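Local coordinates for SxtG (Microseira wollei, PDB 6U1R), which is an amidinotransferase of the saxitoxin biosynthetic pathway, probably moving an amidino group to its acceptor by way of a covalent cysteine intermediate, at residues C26-S30 / Y170-A175; G43-M49 / S128-A133; E92-F96 / C354-Y359. One frame throughout, in Å; residues are numbered along the deposited sequence. Where two conformers were deposited one is given.

In the fold
From the N terminus, 26-30 comes before strand 37-42 and the loop 43-49 after it, while 92-96 lies on helix 83-102. Contact 1 closes the long loop from 26-30 to 170-175, at the end of helix 164-172. Contact 2 joins 43-49 to 128-133 and is nested inside that loop. Contact 3 brings 92-96 against 354-359, after strand 350-354, and so crosses both others along the chain. Contact 1 stands apart, its nearest atoms about 11 Å from contact 2 and about 14 Å from contact 3. Contacts 2 and 3 touch, chiefly where the Tyr-359 hydroxyl reaches the Ala-133 carbonyl, near the predicted active-site Cys-368.

Contact 1. Residues C26-S30 / Y170-A175; sequences CPVNS and YFQAGA
The irregular segment 26-30 runs past the end of helix 164-172, with the CA atoms of Cys-26 and Gly-174 5.3 Å apart and no hydrogen bond between the two backbones. Apolar side chains therefore carry the contact. Pro-27 lays its ring across the helix end: CG meets CD1 of Tyr-170, in the last turn, at 3.8 Å, and CD presses on the methyl CB of Ala-173, just past it, at a tight 3.5 Å. The rigid ring and the small methyl suit so close a fit. Val-28 works with one branch, CG2. Standing anti to the carbonyl carbon turns this methyl toward 170-175, where it sits between CB of Ala-175, 3.6 Å away, and the Tyr-170 ring. It makes an off-centre CH-pi contact there, 4.3 Å from the ring centroid. At the far end of that ring the hydroxyl is hydrogen-bonded to Glu-39, which gives this buried polar atom a partner. Cys-26, with SG turned anti to its backbone N (chi1 -175°), lays its sulfur 3.7 Å from CA of Ala-175. Phe-171 turns the other way, to Arg-244 and Trp-241 of the second subunit. Gly-174, whose positive phi suits glycine, is the C-prime residue of a Schellman motif: Ala-175 N bonds to Tyr-170 O and Gly-174 N to Phe-171 O, ending the helix where the N-terminal segment packs.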
ATOM      1  N   CYS A  26     -14.662 -17.171  -5.954  1.00 27.03           N
ATOM      2  CA  CYS A  26     -14.136 -15.848  -5.594  1.00 24.64           C
ATOM      3  C   CYS A  26     -15.078 -14.766  -6.110  1.00 22.44           C
ATOM      4  O   CYS A  26     -15.384 -14.729  -7.302  1.00 26.12           O
ATOM      5  CB  CYS A  26     -12.730 -15.640  -6.162  1.00 27.74           C
ATOM      6  SG  CYS A  26     -11.957 -14.079  -5.641  1.00 22.53           S
ATOM      7  N   PRO A  27     -15.552 -13.891  -5.220  1.00 21.74           N
ATOM      8  CA  PRO A  27     -16.489 -12.843  -5.656  1.00 21.41           C
ATOM      9  C   PRO A  27     -15.847 -11.728  -6.470  1.00 18.90           C
ATOM     10  O   PRO A  27     -16.579 -10.947  -7.084  1.00 19.14           O
ATOM     11  CB  PRO A  27     -17.049 -12.309  -4.335  1.00 22.36           C
ATOM     12  CG  PRO A  27     -15.948 -12.552  -3.344  1.00 23.03           C
ATOM     13  CD  PRO A  27     -15.340 -13.861  -3.759  1.00 23.36           C
ATOM     14  N   VAL A  28     -14.531 -11.591  -6.452  1.00 18.02           N
ATOM     15  CA  VAL A  28     -13.821 -10.601  -7.270  1.00 17.86           C
ATOM     16  C   VAL A  28     -13.311 -11.295  -8.531  1.00 17.44           C
ATOM     17  O   VAL A  28     -12.514 -12.238  -8.453  1.00 17.77           O
ATOM     18  CB  VAL A  28     -12.667  -9.962  -6.482  1.00 16.82           C
ATOM     19  CG1 VAL A  28     -11.868  -8.974  -7.338  1.00 16.23           C
ATOM     20  CG2 VAL A  28     -13.236  -9.271  -5.262  1.00 19.34           C
ATOM     21  N   ASN A  29     -13.773 -10.829  -9.699  1.00 15.95           N
ATOM     22  CA  ASN A  29     -13.387 -11.429 -10.980  1.00 15.81           C
ATOM     23  C   ASN A  29     -13.768 -10.420 -12.071  1.00 15.35           C
ATOM     24  O   ASN A  29     -14.930 -10.377 -12.473  1.00 16.12           O
ATOM     25  CB  ASN A  29     -14.092 -12.762 -11.198  1.00 17.02           C
ATOM     26  CG  ASN A  29     -13.593 -13.487 -12.415  1.00 19.13           C
ATOM     27  OD1 ASN A  29     -12.684 -14.300 -12.321  1.00 17.89           O
ATOM     28  ND2 ASN A  29     -14.170 -13.171 -13.587  1.00 18.68           N
ATOM     29  N   SER A  30     -12.804  -9.614 -12.524  1.00 14.38           N
ATOM     30  CA  SER A  30     -13.078  -8.662 -13.608  1.00 15.17           C
ATOM     31  C   SER A  30     -11.799  -8.407 -14.390  1.00 14.71           C
ATOM     32  O   SER A  30     -10.812  -7.957 -13.815  1.00 14.67           O
ATOM     33  CB  SER A  30     -13.643  -7.332 -13.103  1.00 14.57           C
ATOM     34  OG  SER A  30     -13.974  -6.524 -14.240  1.00 14.48           O
ATOM     35  N   TYR A 170     -14.557  -9.325   0.763  1.00 17.53           N
ATOM     36  CA  TYR A 170     -14.053  -9.982  -0.439  1.00 16.91           C
ATOM     37  C   TYR A 170     -12.788 -10.782  -0.150  1.00 17.96           C
ATOM     38  O   TYR A 170     -12.584 -11.867  -0.706  1.00 17.34           O
ATOM     39  CB  TYR A 170     -13.785  -8.941  -1.528  1.00 16.03           C
ATOM     40  CG  TYR A 170     -15.007  -8.249  -2.074  1.00 16.70           C
ATOM     41  CD1 TYR A 170     -16.199  -8.932  -2.295  1.00 17.66           C
ATOM     42  CD2 TYR A 170     -14.957  -6.903  -2.415  1.00 16.66           C
ATOM     43  CE1 TYR A 170     -17.318  -8.268  -2.812  1.00 19.40           C
ATOM     44  CE2 TYR A 170     -16.050  -6.249  -2.931  1.00 16.79           C
ATOM     45  CZ  TYR A 170     -17.223  -6.930  -3.135  1.00 16.64           C
ATOM     46  OH  TYR A 170     -18.296  -6.235  -3.645  1.00 16.52           O
ATOM     47  N   PHE A 171     -11.900 -10.250   0.690  1.00 17.15           N
ATOM     48  CA  PHE A 171     -10.694 -10.991   1.033  1.00 17.91           C
ATOM     49  C   PHE A 171     -11.034 -12.294   1.749  1.00 21.45           C
ATOM     50  O   PHE A 171     -10.397 -13.330   1.506  1.00 21.46           O
ATOM     51  CB  PHE A 171      -9.770 -10.137   1.907  1.00 19.58           C
ATOM     52  CG  PHE A 171      -8.500 -10.849   2.287  1.00 21.69           C
ATOM     53  CD1 PHE A 171      -7.444 -10.940   1.396  1.00 22.02           C
ATOM     54  CD2 PHE A 171      -8.382 -11.469   3.520  1.00 24.86           C
ATOM     55  CE1 PHE A 171      -6.286 -11.634   1.740  1.00 23.89           C
ATOM     56  CE2 PHE A 171      -7.225 -12.141   3.860  1.00 25.96           C
ATOM     57  CZ  PHE A 171      -6.190 -12.228   2.967  1.00 23.62           C
ATOM     58  N   GLN A 172     -12.018 -12.259   2.654  1.00 21.13           N
ATOM     59  CA  GLN A 172     -12.401 -13.481   3.363  1.00 23.97           C
ATOM     60  C   GLN A 172     -12.872 -14.550   2.389  1.00 23.91           C
ATOM     61  O   GLN A 172     -12.672 -15.749   2.631  1.00 23.32           O
ATOM     62  CB  GLN A 172     -13.497 -13.189   4.395  1.00 26.34           C
ATOM     63  CG  GLN A 172     -13.015 -12.628   5.721  1.00 34.77           C
ATOM     64  CD  GLN A 172     -11.853 -13.422   6.318  1.00 39.53           C
ATOM     65  OE1 GLN A 172     -10.692 -13.067   6.135  1.00 34.47           O
ATOM     66  NE2 GLN A 172     -12.165 -14.507   7.022  1.00 37.69           N
ATOM     67  N   ALA A 173     -13.477 -14.135   1.283  1.00 21.66           N
ATOM     68  CA  ALA A 173     -14.018 -15.037   0.278  1.00 21.63           C
ATOM     69  C   ALA A 173     -13.020 -15.390  -0.830  1.00 21.50           C
ATOM     70  O   ALA A 173     -13.407 -16.041  -1.808  1.00 21.23           O
ATOM     71  CB  ALA A 173     -15.284 -14.422  -0.327  1.00 22.65           C
ATOM     72  N   GLY A 174     -11.756 -14.993  -0.707  1.00 18.87           N
ATOM     73  CA  GLY A 174     -10.707 -15.480  -1.593  1.00 19.95           C
ATOM     74  C   GLY A 174     -10.037 -14.429  -2.454  1.00 19.66           C
ATOM     75  O   GLY A 174      -9.096 -14.768  -3.181  1.00 20.03           O
ATOM     76  N   ALA A 175     -10.459 -13.175  -2.413  1.00 19.00           N
ATOM     77  CA  ALA A 175      -9.883 -12.167  -3.293  1.00 17.94           C
ATOM     78  C   ALA A 175      -8.459 -11.819  -2.872  1.00 20.30           C
ATOM     79  O   ALA A 175      -8.102 -11.863  -1.689  1.00 17.58           O
ATOM     80  CB  ALA A 175     -10.747 -10.914  -3.286  1.00 17.12           C
TER

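Contact 2. Residues G43-M49 / S128-A133; sequences GSVEGAM and SGFCAA
Ser-44 and Met-49 each give a backbone N-H to a carbonyl of 128-133, and these two hydrogen bonds join the loops directly. Ser-44 N lies 2.9 Å from Ala-132 O in a nearly straight bond (164°), although the donor sits well above the carbonyl plane. Met-49 N reaches Phe-130 O at the same length, from a direction tilted 33° off that carbonyl's plane. Between them a water acts as a third link: it donates to Ser-44 O and Glu-46 O and accepts from Ala-132 N, 3.0 Å away.

Local bonds shape each loop. Ser-44 OG accepts from Glu-46 N in an ST turn, and a type II turn follows from Val-45 to Ala-48, with Gly-47 at a positive phi that favours glycine. Opposite, Ser-128 OG donates to Gly-129 O in the carbonyl plane, and Ala-133 N bonds to Cys-131 SG.

Apolar packing adds to this. The CB atoms of Ala-48 and Cys-131 meet at a tight 3.5 Å, which small residues permit. Met-49, bent at chi2 and chi3, curls its terminal CE to 3.9 Å from Ser-128 CB. Cys-131 SG lies over the centre of one face of the Phe-130 ring.

Two carbons also approach carbonyl oxygens closely. Phe-130 brings its edge to Met-49 O, with CD1 3.2 Å away, and the absence of a side chain on Gly-43 lets its CA come 3.1 Å from Ala-132 O.

The side chains of Phe-130 and Ala-133 lie about 7 Å and 8 Å from those of His-264 and Cys-368, respectively, two predicted active-site residues. Close to these, backbone groups and one bridging water make the polar links between the loops, with no charged side chain taking part.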
ATOM      1  N   GLY A  43     -20.685   4.407  -5.745  1.00 15.03           N
ATOM      2  CA  GLY A  43     -20.253   5.442  -4.835  1.00 14.87           C
ATOM      3  C   GLY A  43     -21.401   6.071  -4.041  1.00 16.72           C
ATOM      4  O   GLY A  43     -22.582   5.741  -4.185  1.00 17.47           O
ATOM      5  N   SER A  44     -21.014   6.997  -3.172  1.00 16.12           N
ATOM      6  CA  SER A  44     -21.943   7.734  -2.324  1.00 18.74           C
ATOM      7  C   SER A  44     -21.531   9.197  -2.297  1.00 17.17           C
ATOM      8  O   SER A  44     -20.334   9.504  -2.253  1.00 16.40           O
ATOM      9  CB  SER A  44     -21.959   7.169  -0.893  1.00 21.23           C
ATOM     10  OG  SER A  44     -22.536   8.089   0.023  1.00 22.32           O
ATOM     11  N   VAL A  45     -22.515  10.101  -2.329  1.00 15.24           N
ATOM     12  CA  VAL A  45     -22.239  11.530  -2.238  1.00 16.38           C
ATOM     13  C   VAL A  45     -22.466  12.086  -0.844  1.00 17.15           C
ATOM     14  O   VAL A  45     -22.201  13.270  -0.613  1.00 16.83           O
ATOM     15  CB  VAL A  45     -23.077  12.339  -3.247  1.00 16.13           C
ATOM     16  CG1 VAL A  45     -22.605  12.076  -4.642  1.00 16.08           C
ATOM     17  CG2 VAL A  45     -24.570  11.998  -3.120  1.00 18.59           C
ATOM     18  N   GLU A  46     -22.959  11.290   0.094  1.00 18.49           N
ATOM     19  CA  GLU A  46     -23.231  11.795   1.435  0.65 19.71           C
ATOM     20  C   GLU A  46     -21.936  12.197   2.135  1.00 17.95           C
ATOM     21  O   GLU A  46     -20.918  11.501   2.022  1.00 15.79           O
ATOM     22  CB  GLU A  46     -23.959  10.733   2.242  0.65 22.00           C
ATOM     23  CG  GLU A  46     -25.304  10.322   1.627  0.65 23.06           C
ATOM     24  CD  GLU A  46     -26.209   9.640   2.626  0.65 24.80           C
ATOM     25  OE1 GLU A  46     -26.340   8.402   2.559  0.65 25.05           O
ATOM     26  OE2 GLU A  46     -26.780  10.353   3.477  0.65 25.89           O
ATOM     27  N   GLY A  47     -21.971  13.322   2.849  1.00 17.02           N
ATOM     28  CA  GLY A  47     -20.825  13.824   3.597  1.00 15.04           C
ATOM     29  C   GLY A  47     -19.709  14.379   2.748  1.00 15.45           C
ATOM     30  O   GLY A  47     -18.616  14.630   3.274  1.00 15.28           O
ATOM     31  N   ALA A  48     -19.961  14.570   1.454  1.00 14.99           N
ATOM     32  CA  ALA A  48     -18.937  14.957   0.494  1.00 14.32           C
ATOM     33  C   ALA A  48     -18.406  16.366   0.767  1.00 14.76           C
ATOM     34  O   ALA A  48     -19.161  17.273   1.124  1.00 14.01           O
ATOM     35  CB  ALA A  48     -19.505  14.871  -0.925  1.00 14.54           C
ATOM     36  N   MET A  49     -17.089  16.526   0.605  1.00 15.77           N
ATOM     37  CA  MET A  49     -16.363  17.780   0.768  1.00 13.73           C
ATOM     38  C   MET A  49     -15.812  18.221  -0.578  1.00 16.05           C
ATOM     39  O   MET A  49     -15.369  17.389  -1.370  1.00 16.40           O
ATOM     40  CB  MET A  49     -15.197  17.623   1.756  1.00 15.90           C
ATOM     41  CG  MET A  49     -15.595  17.018   3.104  1.00 15.42           C
ATOM     42  SD  MET A  49     -16.665  18.098   4.069  1.00 18.26           S
ATOM     43  CE  MET A  49     -15.561  19.454   4.398  1.00 19.28           C
ATOM     44  N   SER A 128      -9.623  18.399   5.314  1.00 16.12           N
ATOM     45  CA  SER A 128     -10.657  17.386   5.153  1.00 15.60           C
ATOM     46  C   SER A 128     -10.208  16.399   4.083  1.00 14.57           C
ATOM     47  O   SER A 128      -9.222  16.616   3.371  1.00 15.38           O
ATOM     48  CB  SER A 128     -12.007  17.998   4.753  1.00 15.02           C
ATOM     49  OG  SER A 128     -11.955  18.515   3.426  1.00 16.17           O
ATOM     50  N   GLY A 129     -10.957  15.322   3.970  1.00 13.82           N
ATOM     51  CA  GLY A 129     -10.904  14.485   2.791  1.00 14.75           C
ATOM     52  C   GLY A 129     -11.752  15.040   1.667  1.00 15.94           C
ATOM     53  O   GLY A 129     -12.081  16.233   1.621  1.00 15.03           O
ATOM     54  N   PHE A 130     -12.113  14.138   0.738  1.00 14.96           N
ATOM     55  CA  PHE A 130     -12.915  14.482  -0.433  1.00 14.44           C
ATOM     56  C   PHE A 130     -14.270  13.816  -0.260  1.00 15.60           C
ATOM     57  O   PHE A 130     -15.140  14.365   0.447  1.00 14.76           O
ATOM     58  CB  PHE A 130     -12.158  14.082  -1.721  1.00 14.11           C
ATOM     59  CG  PHE A 130     -12.937  14.297  -3.027  1.00 15.70           C
ATOM     60  CD1 PHE A 130     -13.705  15.433  -3.230  1.00 15.75           C
ATOM     61  CD2 PHE A 130     -12.865  13.356  -4.058  1.00 15.85           C
ATOM     62  CE1 PHE A 130     -14.409  15.631  -4.421  1.00 16.23           C
ATOM     63  CE2 PHE A 130     -13.562  13.555  -5.279  1.00 15.43           C
ATOM     64  CZ  PHE A 130     -14.331  14.685  -5.453  1.00 17.18           C
ATOM     65  N   CYS A 131     -14.486  12.614  -0.793  1.00 15.52           N
ATOM     66  CA  CYS A 131     -15.781  11.928  -0.737  1.00 15.64           C
ATOM     67  C   CYS A 131     -15.594  10.518  -1.300  1.00 16.48           C
ATOM     68  O   CYS A 131     -14.502  10.140  -1.749  1.00 14.31           O
ATOM     69  CB  CYS A 131     -16.865  12.708  -1.505  1.00 14.38           C
ATOM     70  SG  CYS A 131     -16.699  12.747  -3.296  1.00 13.96           S
ATOM     71  N   ALA A 132     -16.673   9.739  -1.291  1.00 14.62           N
ATOM     72  CA  ALA A 132     -16.644   8.386  -1.839  1.00 13.90           C
ATOM     73  C   ALA A 132     -17.540   8.264  -3.072  1.00 13.38           C
ATOM     74  O   ALA A 132     -18.134   7.214  -3.323  1.00 14.76           O
ATOM     75  CB  ALA A 132     -17.045   7.362  -0.777  1.00 15.45           C
ATOM     76  N   ALA A 133     -17.602   9.321  -3.880  1.00 14.20           N
ATOM     77  CA  ALA A 133     -18.418   9.320  -5.086  1.00 13.15           C
ATOM     78  C   ALA A 133     -17.769   8.550  -6.235  1.00 14.65           C
ATOM     79  O   ALA A 133     -18.483   8.085  -7.132  1.00 15.41           O
ATOM     80  CB  ALA A 133     -18.711  10.764  -5.521  1.00 15.09           C
TER
HETATM   81  O   HOH W   1     -19.252  10.735  -0.257  1.00 17.58           O

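Contact 3. Residues E92-F96 / C354-Y359; sequences ELNEF and CSFESY
Helix 83-102 packs here on the loop that leaves strand 350-354, with Glu-92 opposite Phe-356 and Phe-96 opposite Cys-354. Glu-92, its chain extended beyond CG (chi2 -168°), carries its carboxylate along Ser-355 to the short turn 357-359, helical in its backbone angles. Its OE1 accepts a hydrogen bond from Ser-358 N at 2.9 Å, on the syn side and 28° out of the carboxylate plane. OE2 takes a bond from a water, 2.7 Å away, which in turn accepts weakly from Glu-357 N. A carboxylate suits this place because it can receive backbone N-H groups at the start of such a turn, directly or through water.

Further along the helix, in what is probably the alpha/beta propeller fold of the amidinotransferase family, the contact becomes apolar and buried. The rings of Phe-96 and Phe-356 meet obliquely, their centroids 5.2 Å apart and their planes at 57°, and Phe-366 packs on both. The Phe-356 ring presents its edge to Leu-93 CA, while Tyr-359 CB lies over one face, offset toward the rim. Cys-354 SG lies 3.9 Å from Phe-96 CB, a short side chain whose sulfur fits close beside the helix backbone. Leu-93 sends CD1 to 3.8 Å from Tyr-359 CE1, and the hydroxyl of that tyrosine is hydrogen-bonded to Ala-133 O. The Tyr-359 side chain is about 6 Å from that of Cys-368, predicted to carry the amidino-cysteine intermediate.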
ATOM      1  N   GLU A  92     -30.539  11.077  -8.177  1.00 20.45           N
ATOM      2  CA  GLU A  92     -30.201  10.485  -9.469  1.00 20.13           C
ATOM      3  C   GLU A  92     -29.381   9.213  -9.276  1.00 18.97           C
ATOM      4  O   GLU A  92     -29.534   8.241 -10.024  1.00 18.20           O
ATOM      5  CB  GLU A  92     -29.464  11.506 -10.344  1.00 18.49           C
ATOM      6  CG  GLU A  92     -30.333  12.708 -10.711  1.00 21.38           C
ATOM      7  CD  GLU A  92     -29.755  13.580 -11.799  1.00 22.19           C
ATOM      8  OE1 GLU A  92     -28.514  13.687 -11.897  1.00 20.42           O
ATOM      9  OE2 GLU A  92     -30.557  14.166 -12.570  1.00 23.87           O
ATOM     10  N   LEU A  93     -28.521   9.199  -8.263  1.00 17.55           N
ATOM     11  CA  LEU A  93     -27.813   7.982  -7.888  1.00 16.27           C
ATOM     12  C   LEU A  93     -28.789   6.835  -7.610  1.00 17.57           C
ATOM     13  O   LEU A  93     -28.583   5.701  -8.064  1.00 15.78           O
ATOM     14  CB  LEU A  93     -26.937   8.270  -6.673  1.00 19.70           C
ATOM     15  CG  LEU A  93     -26.017   7.153  -6.214  1.00 19.12           C
ATOM     16  CD1 LEU A  93     -25.016   6.751  -7.268  1.00 17.48           C
ATOM     17  CD2 LEU A  93     -25.280   7.609  -4.958  1.00 21.55           C
ATOM     18  N   ASN A  94     -29.869   7.114  -6.884  1.00 17.68           N
ATOM     19  CA  ASN A  94     -30.840   6.064  -6.587  1.00 19.95           C
ATOM     20  C   ASN A  94     -31.487   5.515  -7.855  1.00 18.63           C
ATOM     21  O   ASN A  94     -31.714   4.304  -7.966  1.00 21.64           O
ATOM     22  CB  ASN A  94     -31.893   6.602  -5.616  1.00 20.64           C
ATOM     23  CG  ASN A  94     -31.380   6.640  -4.191  1.00 24.66           C
ATOM     24  OD1 ASN A  94     -30.464   5.901  -3.848  1.00 25.51           O
ATOM     25  ND2 ASN A  94     -31.970   7.495  -3.353  1.00 27.30           N
ATOM     26  N   GLU A  95     -31.792   6.380  -8.820  1.00 20.19           N
ATOM     27  CA  GLU A  95     -32.373   5.894 -10.070  1.00 22.53           C
ATOM     28  C   GLU A  95     -31.362   5.066 -10.867  1.00 21.45           C
ATOM     29  O   GLU A  95     -31.721   4.044 -11.461  1.00 20.47           O
ATOM     30  CB  GLU A  95     -32.893   7.064 -10.904  1.00 26.26           C
ATOM     31  CG  GLU A  95     -33.553   6.625 -12.215  1.00 31.20           C
ATOM     32  CD  GLU A  95     -34.602   5.519 -12.022  1.00 38.43           C
ATOM     33  OE1 GLU A  95     -35.430   5.622 -11.084  1.00 38.85           O
ATOM     34  OE2 GLU A  95     -34.581   4.533 -12.797  1.00 35.40           O
ATOM     35  N   PHE A  96     -30.103   5.508 -10.907  1.00 19.21           N
ATOM     36  CA  PHE A  96     -29.031   4.732 -11.532  1.00 18.88           C
ATOM     37  C   PHE A  96     -28.936   3.337 -10.914  1.00 17.03           C
ATOM     38  O   PHE A  96     -28.869   2.328 -11.623  1.00 17.44           O
ATOM     39  CB  PHE A  96     -27.718   5.524 -11.389  1.00 18.19           C
ATOM     40  CG  PHE A  96     -26.480   4.792 -11.834  1.00 16.64           C
ATOM     41  CD1 PHE A  96     -26.439   4.124 -13.034  1.00 15.79           C
ATOM     42  CD2 PHE A  96     -25.325   4.850 -11.067  1.00 16.10           C
ATOM     43  CE1 PHE A  96     -25.285   3.480 -13.454  1.00 15.74           C
ATOM     44  CE2 PHE A  96     -24.152   4.209 -11.478  1.00 15.29           C
ATOM     45  CZ  PHE A  96     -24.133   3.522 -12.688  1.00 14.21           C
ATOM     46  N   CYS A 354     -30.131   7.360 -18.543  1.00 18.31           N
ATOM     47  CA  CYS A 354     -30.283   7.720 -17.136  1.00 18.83           C
ATOM     48  C   CYS A 354     -29.912   9.188 -16.935  1.00 17.21           C
ATOM     49  O   CYS A 354     -28.877   9.627 -17.445  1.00 17.39           O
ATOM     50  CB  CYS A 354     -29.391   6.814 -16.264  1.00 16.50           C
ATOM     51  SG  CYS A 354     -29.593   7.055 -14.458  1.00 21.03           S
ATOM     52  N   SER A 355     -30.722   9.941 -16.179  1.00 17.73           N
ATOM     53  CA  SER A 355     -30.367  11.307 -15.798  1.00 19.38           C
ATOM     54  C   SER A 355     -29.314  11.273 -14.694  1.00 17.93           C
ATOM     55  O   SER A 355     -29.478  10.569 -13.689  1.00 18.42           O
ATOM     56  CB  SER A 355     -31.590  12.092 -15.312  1.00 21.70           C
ATOM     57  OG  SER A 355     -32.570  12.205 -16.329  1.00 27.90           O
ATOM     58  N   PHE A 356     -28.229  12.029 -14.880  1.00 17.70           N
ATOM     59  CA  PHE A 356     -27.074  11.897 -13.999  1.00 15.15           C
ATOM     60  C   PHE A 356     -26.180  13.134 -13.978  1.00 16.95           C
ATOM     61  O   PHE A 356     -25.099  13.088 -13.384  1.00 17.36           O
ATOM     62  CB  PHE A 356     -26.257  10.661 -14.410  1.00 15.91           C
ATOM     63  CG  PHE A 356     -25.557   9.967 -13.251  1.00 15.24           C
ATOM     64  CD1 PHE A 356     -26.281   9.482 -12.177  1.00 16.81           C
ATOM     65  CD2 PHE A 356     -24.182   9.788 -13.246  1.00 14.55           C
ATOM     66  CE1 PHE A 356     -25.655   8.825 -11.121  1.00 15.60           C
ATOM     67  CE2 PHE A 356     -23.546   9.133 -12.199  1.00 15.31           C
ATOM     68  CZ  PHE A 356     -24.295   8.657 -11.125  1.00 15.45           C
ATOM     69  N   GLU A 357     -26.605  14.249 -14.594  1.00 16.60           N
ATOM     70  CA  GLU A 357     -25.759  15.446 -14.572  1.00 17.02           C
ATOM     71  C   GLU A 357     -25.565  16.018 -13.173  1.00 18.19           C
ATOM     72  O   GLU A 357     -24.589  16.752 -12.959  1.00 17.87           O
ATOM     73  CB  GLU A 357     -26.314  16.548 -15.470  1.00 17.93           C
ATOM     74  CG  GLU A 357     -26.254  16.197 -16.931  1.00 19.33           C
ATOM     75  CD  GLU A 357     -26.365  17.407 -17.826  1.00 22.20           C
ATOM     76  OE1 GLU A 357     -27.046  18.397 -17.441  1.00 22.86           O
ATOM     77  OE2 GLU A 357     -25.756  17.365 -18.918  1.00 20.58           O
ATOM     78  N   SER A 358     -26.453  15.690 -12.216  1.00 18.13           N
ATOM     79  CA  SER A 358     -26.270  16.140 -10.837  1.00 18.61           C
ATOM     80  C   SER A 358     -25.075  15.488 -10.173  1.00 19.00           C
ATOM     81  O   SER A 358     -24.637  15.962  -9.121  1.00 19.54           O
ATOM     82  CB  SER A 358     -27.508  15.846  -9.985  1.00 22.54           C
ATOM     83  OG  SER A 358     -28.606  16.642 -10.417  1.00 29.75           O
ATOM     84  N   TYR A 359     -24.566  14.400 -10.741  1.00 16.44           N
ATOM     85  CA  TYR A 359     -23.364  13.760 -10.234  1.00 16.39           C
ATOM     86  C   TYR A 359     -22.095  14.447 -10.712  1.00 16.49           C
ATOM     87  O   TYR A 359     -21.061  14.345 -10.043  1.00 15.59           O
ATOM     88  CB  TYR A 359     -23.360  12.291 -10.661  1.00 16.13           C
ATOM     89  CG  TYR A 359     -22.744  11.345  -9.646  1.00 15.16           C
ATOM     90  CD1 TYR A 359     -23.503  10.838  -8.589  1.00 13.76           C
ATOM     91  CD2 TYR A 359     -21.423  10.919  -9.766  1.00 15.94           C
ATOM     92  CE1 TYR A 359     -22.959   9.957  -7.662  1.00 15.82           C
ATOM     93  CE2 TYR A 359     -20.869  10.039  -8.837  1.00 14.97           C
ATOM     94  CZ  TYR A 359     -21.634   9.567  -7.790  1.00 15.78           C
ATOM     95  OH  TYR A 359     -21.100   8.686  -6.879  1.00 16.60           O
TER
HETATM   96  O   HOH W   2     -29.349  15.505 -14.584  1.00 21.45           O